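Local structure of transcriptional activator of comK gene (Bacillus halodurans, 2HQB) at residues 77-82 with 100-105; 112-117 with 144-149; 206-211 with 221-226. The protein probably activates comK, the competence gene, and, as a membrane lipoprotein of the BMP family, probably resembles periplasmic binding proteins in binding a small ligand. All coordinates share one frame; numbering follows the deposited sequence.

How the interactions relate
The three contacts sit in two alpha/beta lobes. Interaction 1 belongs to the lobe with the all-parallel sheet, its centre about 34 Å from those of the other two, and joins a helix end and loop to the start of a strand. Interactions 2 and 3 share the other lobe, their centres about 12 Å apart: both helices of interaction 2 pack on the sheet containing interaction 3, Gly116 and Phe144 meeting Ile208. All three are largely buried, yet interaction 1 combines one hydrogen bond from a side-chain amide with a small apolar cluster, interaction 2 is helix packing through glycines and aromatic faces, and interaction 3 is a ladder of backbone hydrogen bonds with apolar packing at one end.

Interaction 1. Residues 77-82 with 100-105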
ATOM      1  N   TYR A  77      10.916 -13.335  11.576  1.00 48.88           N
ATOM      2  CA  TYR A  77      10.292 -14.409  12.343  1.00 50.77           C
ATOM      3  C   TYR A  77      10.333 -15.714  11.535  1.00 53.89           C
ATOM      4  O   TYR A  77      10.660 -16.772  12.069  1.00 56.08           O
ATOM      5  CB  TYR A  77       8.825 -14.102  12.617  1.00 48.64           C
ATOM      6  CG  TYR A  77       8.504 -12.940  13.530  1.00 48.28           C
ATOM      7  CD1 TYR A  77       7.242 -12.363  13.499  1.00 41.66           C
ATOM      8  CD2 TYR A  77       9.420 -12.447  14.447  1.00 43.70           C
ATOM      9  CE1 TYR A  77       6.899 -11.343  14.349  1.00 48.33           C
ATOM     10  CE2 TYR A  77       9.071 -11.404  15.314  1.00 39.27           C
ATOM     11  CZ  TYR A  77       7.811 -10.865  15.253  1.00 46.00           C
ATOM     12  OH  TYR A  77       7.425  -9.861  16.098  1.00 50.83           O
ATOM     13  N   PHE A  78       9.979 -15.628  10.255  1.00 49.99           N
ATOM     14  CA  PHE A  78       9.956 -16.790   9.383  1.00 50.70           C
ATOM     15  C   PHE A  78      11.354 -17.279   9.060  1.00 56.18           C
ATOM     16  O   PHE A  78      11.569 -18.469   8.810  1.00 58.01           O
ATOM     17  CB  PHE A  78       9.251 -16.462   8.064  1.00 42.46           C
ATOM     18  CG  PHE A  78       7.794 -16.199   8.202  1.00 27.81           C
ATOM     19  CD1 PHE A  78       7.109 -15.543   7.207  1.00 34.76           C
ATOM     20  CD2 PHE A  78       7.105 -16.608   9.320  1.00 27.65           C
ATOM     21  CE1 PHE A  78       5.749 -15.292   7.320  1.00 33.99           C
ATOM     22  CE2 PHE A  78       5.756 -16.365   9.449  1.00 26.99           C
ATOM     23  CZ  PHE A  78       5.075 -15.707   8.448  1.00 37.38           C
ATOM     24  N   SER A  79      12.309 -16.364   9.056  1.00 56.92           N
ATOM     25  CA  SER A  79      13.662 -16.753   8.711  1.00 59.66           C
ATOM     26  C   SER A  79      14.334 -17.613   9.758  1.00 58.49           C
ATOM     27  O   SER A  79      15.181 -18.452   9.444  1.00 63.11           O
ATOM     28  CB  SER A  79      14.505 -15.518   8.450  1.00 55.64           C
ATOM     29  OG  SER A  79      14.058 -14.882   7.270  1.00 70.13           O
ATOM     30  N   THR A  80      13.955 -17.406  11.007  1.00 55.45           N
ATOM     31  CA  THR A  80      14.549 -18.158  12.092  1.00 54.63           C
ATOM     32  C   THR A  80      13.800 -19.452  12.296  1.00 59.03           C
ATOM     33  O   THR A  80      13.961 -20.113  13.313  1.00 65.33           O
ATOM     34  CB  THR A  80      14.538 -17.329  13.414  1.00 52.65           C
ATOM     35  OG1 THR A  80      13.262 -16.687  13.592  1.00 49.00           O
ATOM     36  CG2 THR A  80      15.643 -16.287  13.379  1.00 51.56           C
ATOM     37  N   ILE A  81      12.995 -19.842  11.318  1.00 60.75           N
ATOM     38  CA  ILE A  81      12.217 -21.050  11.491  1.00 55.76           C
ATOM     39  C   ILE A  81      11.845 -21.769  10.174  1.00 58.58           C
ATOM     40  O   ILE A  81      11.391 -22.910  10.203  1.00 58.04           O
ATOM     41  CB  ILE A  81      10.940 -20.680  12.323  1.00 43.74           C
ATOM     42  CG1 ILE A  81      10.562 -21.834  13.226  1.00 58.71           C
ATOM     43  CG2 ILE A  81       9.775 -20.278  11.404  1.00 30.00           C
ATOM     44  CD1 ILE A  81       9.267 -21.622  14.006  1.00 72.88           C
ATOM     45  N   HIS A  82      12.075 -21.126   9.027  1.00 56.18           N
ATOM     46  CA  HIS A  82      11.667 -21.712   7.752  1.00 58.02           C
ATOM     47  C   HIS A  82      12.409 -22.952   7.339  1.00 61.49           C
ATOM     48  O   HIS A  82      12.047 -23.587   6.347  1.00 61.45           O
ATOM     49  CB  HIS A  82      11.800 -20.710   6.620  1.00 50.84           C
ATOM     50  CG  HIS A  82      13.193 -20.592   6.093  1.00 52.63           C
ATOM     51  ND1 HIS A  82      14.245 -20.147   6.869  1.00 56.82           N
ATOM     52  CD2 HIS A  82      13.710 -20.845   4.867  1.00 52.00           C
ATOM     53  CE1 HIS A  82      15.347 -20.124   6.138  1.00 53.88           C
ATOM     54  NE2 HIS A  82      15.049 -20.544   4.920  1.00 54.09           N
ATOM     55  N   GLU A 100      14.335 -21.206   0.170  1.00 67.43           N
ATOM     56  CA  GLU A 100      13.476 -21.808  -0.795  1.00 67.86           C
ATOM     57  C   GLU A 100      12.021 -21.817  -0.436  1.00 66.94           C
ATOM     58  O   GLU A 100      11.209 -21.514  -1.288  1.00 70.74           O
ATOM     59  CB  GLU A 100      13.957 -23.207  -1.126  1.00 79.07           C
ATOM     60  CG  GLU A 100      14.854 -23.246  -2.350  1.00 91.76           C
ATOM     61  CD  GLU A 100      14.316 -24.208  -3.400  1.00104.75           C
ATOM     62  OE1 GLU A 100      14.187 -25.418  -3.078  1.00 98.26           O
ATOM     63  OE2 GLU A 100      14.015 -23.758  -4.539  1.00107.51           O
ATOM     64  N   ASN A 101      11.647 -22.143   0.792  1.00 60.50           N
ATOM     65  CA  ASN A 101      10.215 -22.144   1.112  1.00 56.40           C
ATOM     66  C   ASN A 101       9.804 -20.837   1.820  1.00 53.30           C
ATOM     67  O   ASN A 101       8.916 -20.828   2.672  1.00 50.88           O
ATOM     68  CB  ASN A 101       9.920 -23.315   2.013  1.00 43.20           C
ATOM     69  CG  ASN A 101      10.672 -23.217   3.269  1.00 35.64           C
ATOM     70  OD1 ASN A 101      11.644 -22.478   3.321  1.00 36.20           O
ATOM     71  ND2 ASN A 101      10.251 -23.949   4.301  1.00 35.38           N
ATOM     72  N   ILE A 102      10.458 -19.741   1.448  1.00 51.26           N
ATOM     73  CA  ILE A 102      10.208 -18.446   2.042  1.00 48.21           C
ATOM     74  C   ILE A 102      10.224 -17.390   0.946  1.00 45.51           C
ATOM     75  O   ILE A 102      11.110 -17.392   0.101  1.00 46.79           O
ATOM     76  CB  ILE A 102      11.275 -18.177   3.137  1.00 46.51           C
ATOM     77  CG1 ILE A 102      10.839 -17.045   4.041  1.00 42.46           C
ATOM     78  CG2 ILE A 102      12.611 -17.867   2.525  1.00 40.43           C
ATOM     79  CD1 ILE A 102      11.551 -17.111   5.410  1.00 42.89           C
ATOM     80  N   THR A 103       9.222 -16.515   0.962  1.00 41.89           N
ATOM     81  CA  THR A 103       9.067 -15.437  -0.006  1.00 41.70           C
ATOM     82  C   THR A 103       8.769 -14.106   0.715  1.00 45.77           C
ATOM     83  O   THR A 103       8.514 -14.092   1.925  1.00 46.17           O
ATOM     84  CB  THR A 103       7.897 -15.763  -0.927  1.00 43.78           C
ATOM     85  OG1 THR A 103       8.167 -17.001  -1.578  1.00 51.97           O
ATOM     86  CG2 THR A 103       7.661 -14.669  -1.982  1.00 38.65           C
ATOM     87  N   SER A 104       8.824 -12.989  -0.005  1.00 42.02           N
ATOM     88  CA  SER A 104       8.490 -11.687   0.587  1.00 43.98           C
ATOM     89  C   SER A 104       7.823 -10.851  -0.488  1.00 47.77           C
ATOM     90  O   SER A 104       8.203 -10.876  -1.652  1.00 49.30           O
ATOM     91  CB  SER A 104       9.711 -10.941   1.136  1.00 39.71           C
ATOM     92  OG  SER A 104      10.370 -10.196   0.135  1.00 48.04           O
ATOM     93  N   LEU A 105       6.815 -10.105  -0.084  1.00 48.97           N
ATOM     94  CA  LEU A 105       6.076  -9.300  -1.021  1.00 48.70           C
ATOM     95  C   LEU A 105       6.322  -7.816  -0.792  1.00 50.02           C
ATOM     96  O   LEU A 105       6.380  -7.365   0.360  1.00 49.50           O
ATOM     97  CB  LEU A 105       4.591  -9.624  -0.856  1.00 40.69           C
ATOM     98  CG  LEU A 105       4.297 -11.118  -0.920  1.00 36.71           C
ATOM     99  CD1 LEU A 105       2.871 -11.366  -0.564  1.00 31.95           C
ATOM    100  CD2 LEU A 105       4.575 -11.619  -2.322  1.00 39.82           C
TER
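Asn101 turns its carboxamide toward the loop that follows helix 73-79 and donates an N-H to the backbone of His82, with Asn101 ND2 2.7 Å from His82 O. The bond is fairly straight, 159° at the hydrogen, and each partner lies in the plane of the other's flat group. OD1, the other arm of the amide, sits near the plane of the His82 ring, at the edge that carries CD2; ring and amide planes are 42° apart. Beside this polar pair lies Ile102. Its CG1 is anti to the backbone N (chi1 -164°). Beyond it, Ile102 CD1 touches Phe78 CB at 3.6 Å. The same CD1 of Ile102 lies 3.8 Å from His82 CB.

The imidazole has its own brace: His82 ND1 donates to Ser79 O, 3.2 Å away, with the oxygen in the ring plane but the donor above the carbonyl plane. Farther out, the Phe78 ring meets that of Phe90 in strand 89-93, and its side chain touches Ile56 of helix 49-61. Helix 73-79 belongs to a beta-alpha-beta crossover between strands 66-69 and 89-93, and strand 102-107 lies next to the latter in the parallel sheet. The Asn101 amide nitrogen is held chiefly by His82 O, with weak further bonds to Val88 O and Tyr85 O, and so ties the loop to the strand's start, while the bond from ND1 limits rotation of the imidazole.

Interaction 2. Residues 112-117 with 144-149; sequences MGYFGG and FVDGAK
The Tyr114 ring has Gly147 CA over one face, 3.8 Å above the plane and displaced toward the rim; Asp146 CB is modelled at its edge, too close to be relied on. The Phe144 ring is covered in the same way from the other helix: Gly117 CA lies over one face, 3.9 Å from the ring centroid. Both are CH-pi contacts, and in both aromatic residues CG is anti to the backbone N. Phe144 also stacks with Tyr186 and touches Val129 and Val131 of strand 128-133, the strand that links these two helices in the chain. Helices 110-122 and 139-150 thus pack side by side on the mixed sheet of this lobe, their local axes 6.4 Å apart and crossing at -34°. Such closeness rests on glycine: Gly113 and Gly117 form a GxxxG pattern, and Gly147 faces them. A CB on Gly117 would run into Phe144 O, and one on Gly147 into Tyr114 O. Backbone meets backbone through CA-H...O contacts, Gly147 CA to Tyr114 O at 3.5 Å and Phe144 CA to Gly113 O. The carboxylate of Asp146, partly exposed, is hydrogen-bonded through OD2 to Tyr110 OH.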
HETATM    1  N   MSE A 112       2.830   4.855  -8.654  1.00 63.20           N
HETATM    2  CA  MSE A 112       1.557   5.352  -8.160  1.00 58.71           C
HETATM    3  C   MSE A 112       1.640   6.761  -7.614  1.00 54.28           C
HETATM    4  O   MSE A 112       0.705   7.524  -7.763  1.00 56.71           O
HETATM    5  CB  MSE A 112       0.990   4.411  -7.090  1.00 61.91           C
HETATM    6  CG  MSE A 112       1.506   4.621  -5.665  1.00 59.12           C
HETATM    7 SE   MSE A 112       0.809   3.232  -4.425  1.00 76.65          SE
HETATM    8  CE  MSE A 112       1.734   3.823  -2.836  1.00 53.49           C
ATOM      9  N   GLY A 113       2.751   7.117  -6.991  1.00 51.70           N
ATOM     10  CA  GLY A 113       2.866   8.449  -6.434  1.00 54.72           C
ATOM     11  C   GLY A 113       2.968   9.501  -7.511  1.00 56.65           C
ATOM     12  O   GLY A 113       2.432  10.604  -7.395  1.00 54.71           O
ATOM     13  N   TYR A 114       3.665   9.134  -8.576  1.00 56.63           N
ATOM     14  CA  TYR A 114       3.871  10.009  -9.694  1.00 51.33           C
ATOM     15  C   TYR A 114       2.517  10.359 -10.289  1.00 49.74           C
ATOM     16  O   TYR A 114       2.073  11.507 -10.229  1.00 52.11           O
ATOM     17  CB  TYR A 114       4.757   9.285 -10.687  1.00 63.75           C
ATOM     18  CG  TYR A 114       5.336  10.147 -11.778  1.00 78.63           C
ATOM     19  CD1 TYR A 114       6.461  10.944 -11.551  1.00 79.91           C
ATOM     20  CD2 TYR A 114       4.775  10.142 -13.047  1.00 79.59           C
ATOM     21  CE1 TYR A 114       7.007  11.704 -12.566  1.00 80.66           C
ATOM     22  CE2 TYR A 114       5.310  10.895 -14.059  1.00 83.16           C
ATOM     23  CZ  TYR A 114       6.422  11.668 -13.822  1.00 85.77           C
ATOM     24  OH  TYR A 114       6.954  12.365 -14.878  1.00 96.96           O
ATOM     25  N   PHE A 115       1.849   9.364 -10.854  1.00 48.14           N
ATOM     26  CA  PHE A 115       0.537   9.572 -11.457  1.00 51.00           C
ATOM     27  C   PHE A 115      -0.438  10.286 -10.538  1.00 54.83           C
ATOM     28  O   PHE A 115      -1.263  11.078 -11.006  1.00 56.81           O
ATOM     29  CB  PHE A 115      -0.054   8.229 -11.881  1.00 56.62           C
ATOM     30  CG  PHE A 115       0.807   7.491 -12.825  1.00 58.71           C
ATOM     31  CD1 PHE A 115       1.133   8.056 -14.045  1.00 58.19           C
ATOM     32  CD2 PHE A 115       1.376   6.292 -12.462  1.00 63.65           C
ATOM     33  CE1 PHE A 115       2.018   7.448 -14.885  1.00 57.24           C
ATOM     34  CE2 PHE A 115       2.272   5.665 -13.305  1.00 75.21           C
ATOM     35  CZ  PHE A 115       2.597   6.251 -14.524  1.00 67.55           C
ATOM     36  N   GLY A 116      -0.361   9.974  -9.239  1.00 54.18           N
ATOM     37  CA  GLY A 116      -1.217  10.608  -8.252  1.00 49.17           C
ATOM     38  C   GLY A 116      -0.852  12.080  -8.181  1.00 49.21           C
ATOM     39  O   GLY A 116      -1.722  12.950  -8.100  1.00 48.66           O
ATOM     40  N   GLY A 117       0.450  12.348  -8.206  1.00 48.75           N
ATOM     41  CA  GLY A 117       0.933  13.715  -8.186  1.00 52.29           C
ATOM     42  C   GLY A 117       0.528  14.492  -9.442  1.00 56.44           C
ATOM     43  O   GLY A 117       0.393  15.722  -9.394  1.00 55.61           O
ATOM     44  N   PHE A 144       5.687  11.415  -6.292  1.00 53.98           N
ATOM     45  CA  PHE A 144       4.625  12.412  -6.167  1.00 55.52           C
ATOM     46  C   PHE A 144       5.093  13.768  -6.650  1.00 52.85           C
ATOM     47  O   PHE A 144       4.437  14.406  -7.444  1.00 51.53           O
ATOM     48  CB  PHE A 144       4.161  12.554  -4.721  1.00 48.95           C
ATOM     49  CG  PHE A 144       2.951  13.428  -4.564  1.00 39.36           C
ATOM     50  CD1 PHE A 144       1.664  12.899  -4.739  1.00 31.51           C
ATOM     51  CD2 PHE A 144       3.089  14.783  -4.219  1.00 37.60           C
ATOM     52  CE1 PHE A 144       0.504  13.713  -4.561  1.00 32.69           C
ATOM     53  CE2 PHE A 144       1.951  15.612  -4.036  1.00 36.26           C
ATOM     54  CZ  PHE A 144       0.647  15.066  -4.206  1.00 35.32           C
ATOM     55  N   VAL A 145       6.216  14.204  -6.108  1.00 58.77           N
ATOM     56  CA  VAL A 145       6.860  15.470  -6.450  1.00 63.16           C
ATOM     57  C   VAL A 145       7.123  15.516  -7.968  1.00 65.75           C
ATOM     58  O   VAL A 145       6.825  16.514  -8.644  1.00 63.34           O
ATOM     59  CB  VAL A 145       8.191  15.578  -5.675  1.00 57.87           C
ATOM     60  CG1 VAL A 145       9.236  16.293  -6.495  1.00 58.64           C
ATOM     61  CG2 VAL A 145       7.949  16.255  -4.347  1.00 55.66           C
ATOM     62  N   ASP A 146       7.672  14.425  -8.495  1.00 63.21           N
ATOM     63  CA  ASP A 146       7.947  14.361  -9.911  1.00 65.12           C
ATOM     64  C   ASP A 146       6.667  14.509 -10.734  1.00 67.73           C
ATOM     65  O   ASP A 146       6.690  15.107 -11.800  1.00 77.70           O
ATOM     66  CB  ASP A 146       8.674  13.061 -10.262  1.00 60.15           C
ATOM     67  CG  ASP A 146      10.042  12.960  -9.598  1.00 59.87           C
ATOM     68  OD1 ASP A 146      10.602  14.000  -9.189  1.00 47.56           O
ATOM     69  OD2 ASP A 146      10.568  11.830  -9.489  1.00 64.35           O
ATOM     70  N   GLY A 147       5.554  13.972 -10.254  1.00 63.03           N
ATOM     71  CA  GLY A 147       4.310  14.120 -10.987  1.00 60.76           C
ATOM     72  C   GLY A 147       3.868  15.582 -10.963  1.00 64.83           C
ATOM     73  O   GLY A 147       3.466  16.146 -11.976  1.00 67.61           O
ATOM     74  N   ALA A 148       3.940  16.223  -9.808  1.00 64.36           N
ATOM     75  CA  ALA A 148       3.528  17.608  -9.721  1.00 67.75           C
ATOM     76  C   ALA A 148       4.549  18.502 -10.412  1.00 76.91           C
ATOM     77  O   ALA A 148       4.429  19.731 -10.397  1.00 82.22           O
ATOM     78  CB  ALA A 148       3.355  18.025  -8.274  1.00 60.49           C
ATOM     79  N   LYS A 149       5.581  17.895 -10.993  1.00 79.09           N
ATOM     80  CA  LYS A 149       6.575  18.668 -11.735  1.00 77.03           C
ATOM     81  C   LYS A 149       6.298  18.315 -13.183  1.00 75.71           C
ATOM     82  O   LYS A 149       6.113  19.193 -14.002  1.00 72.53           O
ATOM     83  CB  LYS A 149       7.998  18.267 -11.375  1.00 74.47           C
ATOM     84  CG  LYS A 149       9.086  19.154 -11.983  1.00 75.33           C
ATOM     85  CD  LYS A 149      10.381  18.327 -12.137  1.00 84.89           C
ATOM     86  CE  LYS A 149      11.604  19.145 -12.549  1.00 77.60           C
ATOM     87  NZ  LYS A 149      12.415  19.565 -11.375  1.00 80.81           N
TER

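Interaction 3. Residues 206-211 with 221-226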
ATOM      1  N   PHE A 206      -8.397  19.671  -1.480  1.00 60.64           N
ATOM      2  CA  PHE A 206      -8.396  18.376  -2.173  1.00 56.54           C
ATOM      3  C   PHE A 206      -7.339  17.407  -1.629  1.00 50.43           C
ATOM      4  O   PHE A 206      -6.250  17.808  -1.239  1.00 48.38           O
ATOM      5  CB  PHE A 206      -8.131  18.583  -3.668  1.00 57.49           C
ATOM      6  CG  PHE A 206      -9.301  19.142  -4.413  1.00 64.14           C
ATOM      7  CD1 PHE A 206      -9.112  19.930  -5.540  1.00 64.22           C
ATOM      8  CD2 PHE A 206     -10.598  18.847  -4.015  1.00 70.19           C
ATOM      9  CE1 PHE A 206     -10.195  20.413  -6.258  1.00 53.96           C
ATOM     10  CE2 PHE A 206     -11.688  19.326  -4.733  1.00 73.73           C
ATOM     11  CZ  PHE A 206     -11.476  20.110  -5.856  1.00 64.24           C
ATOM     12  N   ALA A 207      -7.658  16.123  -1.597  1.00 47.50           N
ATOM     13  CA  ALA A 207      -6.665  15.181  -1.129  1.00 45.93           C
ATOM     14  C   ALA A 207      -6.500  14.037  -2.117  1.00 46.26           C
ATOM     15  O   ALA A 207      -7.289  13.903  -3.052  1.00 43.20           O
ATOM     16  CB  ALA A 207      -7.059  14.653   0.221  1.00 36.35           C
ATOM     17  N   ILE A 208      -5.437  13.253  -1.933  1.00 50.14           N
ATOM     18  CA  ILE A 208      -5.196  12.050  -2.747  1.00 51.56           C
ATOM     19  C   ILE A 208      -5.278  10.845  -1.791  1.00 50.00           C
ATOM     20  O   ILE A 208      -4.595  10.820  -0.761  1.00 47.87           O
ATOM     21  CB  ILE A 208      -3.789  12.017  -3.424  1.00 52.32           C
ATOM     22  CG1 ILE A 208      -3.628  13.173  -4.416  1.00 51.09           C
ATOM     23  CG2 ILE A 208      -3.619  10.702  -4.182  1.00 46.76           C
ATOM     24  CD1 ILE A 208      -4.662  13.192  -5.490  1.00 53.71           C
ATOM     25  N   GLY A 209      -6.126   9.868  -2.117  1.00 47.66           N
ATOM     26  CA  GLY A 209      -6.253   8.683  -1.282  1.00 46.60           C
ATOM     27  C   GLY A 209      -4.968   7.857  -1.142  1.00 46.73           C
ATOM     28  O   GLY A 209      -4.119   7.821  -2.040  1.00 45.09           O
ATOM     29  N   TYR A 210      -4.836   7.170  -0.013  1.00 49.31           N
ATOM     30  CA  TYR A 210      -3.657   6.358   0.254  1.00 50.44           C
ATOM     31  C   TYR A 210      -3.947   4.878   0.520  1.00 50.08           C
ATOM     32  O   TYR A 210      -4.692   4.549   1.437  1.00 49.61           O
ATOM     33  CB  TYR A 210      -2.898   6.922   1.459  1.00 42.40           C
ATOM     34  CG  TYR A 210      -1.517   6.347   1.592  1.00 35.38           C
ATOM     35  CD1 TYR A 210      -0.551   6.594   0.594  1.00 27.21           C
ATOM     36  CD2 TYR A 210      -1.163   5.553   2.694  1.00 20.66           C
ATOM     37  CE1 TYR A 210       0.731   6.075   0.682  1.00 19.96           C
ATOM     38  CE2 TYR A 210       0.131   5.010   2.797  1.00 33.45           C
ATOM     39  CZ  TYR A 210       1.077   5.281   1.773  1.00 39.44           C
ATOM     40  OH  TYR A 210       2.354   4.748   1.817  1.00 34.91           O
ATOM     41  N   VAL A 211      -3.326   4.005  -0.271  1.00 50.32           N
ATOM     42  CA  VAL A 211      -3.453   2.550  -0.143  1.00 45.84           C
ATOM     43  C   VAL A 211      -4.860   1.995  -0.306  1.00 46.92           C
ATOM     44  O   VAL A 211      -5.018   0.813  -0.543  1.00 53.51           O
ATOM     45  CB  VAL A 211      -2.843   2.070   1.194  1.00 38.55           C
ATOM     46  CG1 VAL A 211      -2.957   0.600   1.330  1.00 33.99           C
ATOM     47  CG2 VAL A 211      -1.356   2.455   1.248  1.00 31.11           C
ATOM     48  N   THR A 221     -13.753  15.093  -2.429  1.00 70.65           N
ATOM     49  CA  THR A 221     -12.571  15.752  -1.859  1.00 60.79           C
ATOM     50  C   THR A 221     -11.383  14.889  -2.304  1.00 61.79           C
ATOM     51  O   THR A 221     -10.243  15.351  -2.436  1.00 57.77           O
ATOM     52  CB  THR A 221     -12.593  15.709  -0.343  1.00 50.65           C
ATOM     53  OG1 THR A 221     -13.446  16.729   0.141  1.00 60.24           O
ATOM     54  CG2 THR A 221     -11.220  15.901   0.221  1.00 48.67           C
ATOM     55  N   ILE A 222     -11.686  13.610  -2.513  1.00 60.49           N
ATOM     56  CA  ILE A 222     -10.709  12.622  -2.926  1.00 54.54           C
ATOM     57  C   ILE A 222     -10.633  12.620  -4.441  1.00 51.70           C
ATOM     58  O   ILE A 222     -11.408  11.944  -5.102  1.00 54.83           O
ATOM     59  CB  ILE A 222     -11.117  11.239  -2.384  1.00 48.80           C
ATOM     60  CG1 ILE A 222     -11.257  11.330  -0.857  1.00 55.23           C
ATOM     61  CG2 ILE A 222     -10.081  10.207  -2.711  1.00 44.62           C
ATOM     62  CD1 ILE A 222      -9.974  11.695  -0.114  1.00 43.92           C
ATOM     63  N   LEU A 223      -9.708  13.417  -4.968  1.00 51.65           N
ATOM     64  CA  LEU A 223      -9.459  13.550  -6.396  1.00 54.70           C
ATOM     65  C   LEU A 223      -9.236  12.169  -6.958  1.00 57.25           C
ATOM     66  O   LEU A 223      -9.797  11.791  -7.989  1.00 54.17           O
ATOM     67  CB  LEU A 223      -8.200  14.382  -6.612  1.00 60.88           C
ATOM     68  CG  LEU A 223      -8.223  15.688  -5.813  1.00 63.48           C
ATOM     69  CD1 LEU A 223      -6.911  16.438  -5.978  1.00 59.69           C
ATOM     70  CD2 LEU A 223      -9.405  16.529  -6.282  1.00 64.44           C
ATOM     71  N   THR A 224      -8.387  11.430  -6.252  1.00 59.84           N
ATOM     72  CA  THR A 224      -8.045  10.051  -6.593  1.00 59.17           C
ATOM     73  C   THR A 224      -7.286   9.415  -5.435  1.00 55.68           C
ATOM     74  O   THR A 224      -6.976  10.073  -4.440  1.00 54.91           O
ATOM     75  CB  THR A 224      -7.222  10.004  -7.906  1.00 58.41           C
ATOM     76  OG1 THR A 224      -8.143  10.094  -8.988  1.00 77.16           O
ATOM     77  CG2 THR A 224      -6.416   8.711  -8.073  1.00 51.13           C
ATOM     78  N   SER A 225      -6.990   8.131  -5.570  1.00 51.58           N
ATOM     79  CA  SER A 225      -6.289   7.406  -4.542  1.00 45.04           C
ATOM     80  C   SER A 225      -5.200   6.536  -5.153  1.00 44.78           C
ATOM     81  O   SER A 225      -5.394   5.960  -6.226  1.00 46.23           O
ATOM     82  CB  SER A 225      -7.309   6.553  -3.784  1.00 41.07           C
ATOM     83  OG  SER A 225      -8.616   7.062  -4.009  1.00 53.08           O
ATOM     84  N   THR A 226      -4.047   6.472  -4.486  1.00 40.68           N
ATOM     85  CA  THR A 226      -2.949   5.618  -4.930  1.00 42.68           C
ATOM     86  C   THR A 226      -3.206   4.246  -4.253  1.00 44.63           C
ATOM     87  O   THR A 226      -2.780   3.980  -3.149  1.00 47.92           O
ATOM     88  CB  THR A 226      -1.527   6.244  -4.561  1.00 47.33           C
ATOM     89  OG1 THR A 226      -1.395   6.470  -3.150  1.00 49.08           O
ATOM     90  CG2 THR A 226      -1.351   7.582  -5.265  1.00 45.08           C
TER
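Phe206 offers a ring face to Leu223, whose CD2 methyl stands 3.5 Å from the ring centroid, 21° off the normal, in a CH-pi contact. The Phe206 CB meets the other branch, CD1, and the two side chains cross at about a right angle. Leu223 is also touched on its CB by Ile208 CD1, at 3.9 Å. Beside them the backbones are laced together: Ala207 N donates to Thr221 O at 2.8 Å in an almost straight bond (176°), and Leu223 N returns one to Ala207 O. An alanine in place of Phe206 would probably leave the CD2 methyl of Leu223 without its aromatic cover and open a gap beside Met123 and Val268, which also touch this side chain.

These are neighbouring parallel strands of the mixed sheet, joined by a short link without a helix. The pairing slips at Leu223: Ala207 pairs with Ile222 but Gly209 with Ser225, so segment 221-226 carries an extra residue, a beta bulge, and Leu223, in helical backbone conformation, points its CB at the partner strand. Past the bulge, Gly209 faces Ser225 with no side chain of its own. Thr226 N donates to Gly209 O at 2.8 Å. Helix 193-203 packs on Ala207 and Ile222, whereas helix 110-122 reaches Leu223 and Thr226. Toward Val211 the contact slackens. Val211 N makes a weak bond to Thr226 O, the valine side chain points away from the partner strand, and the residue is partly exposed. Tyr210 merely brushes Thr226 OG1 with CD1, at 3.8 Å, and that hydroxyl is hydrogen-bonded to Tyr186 OH.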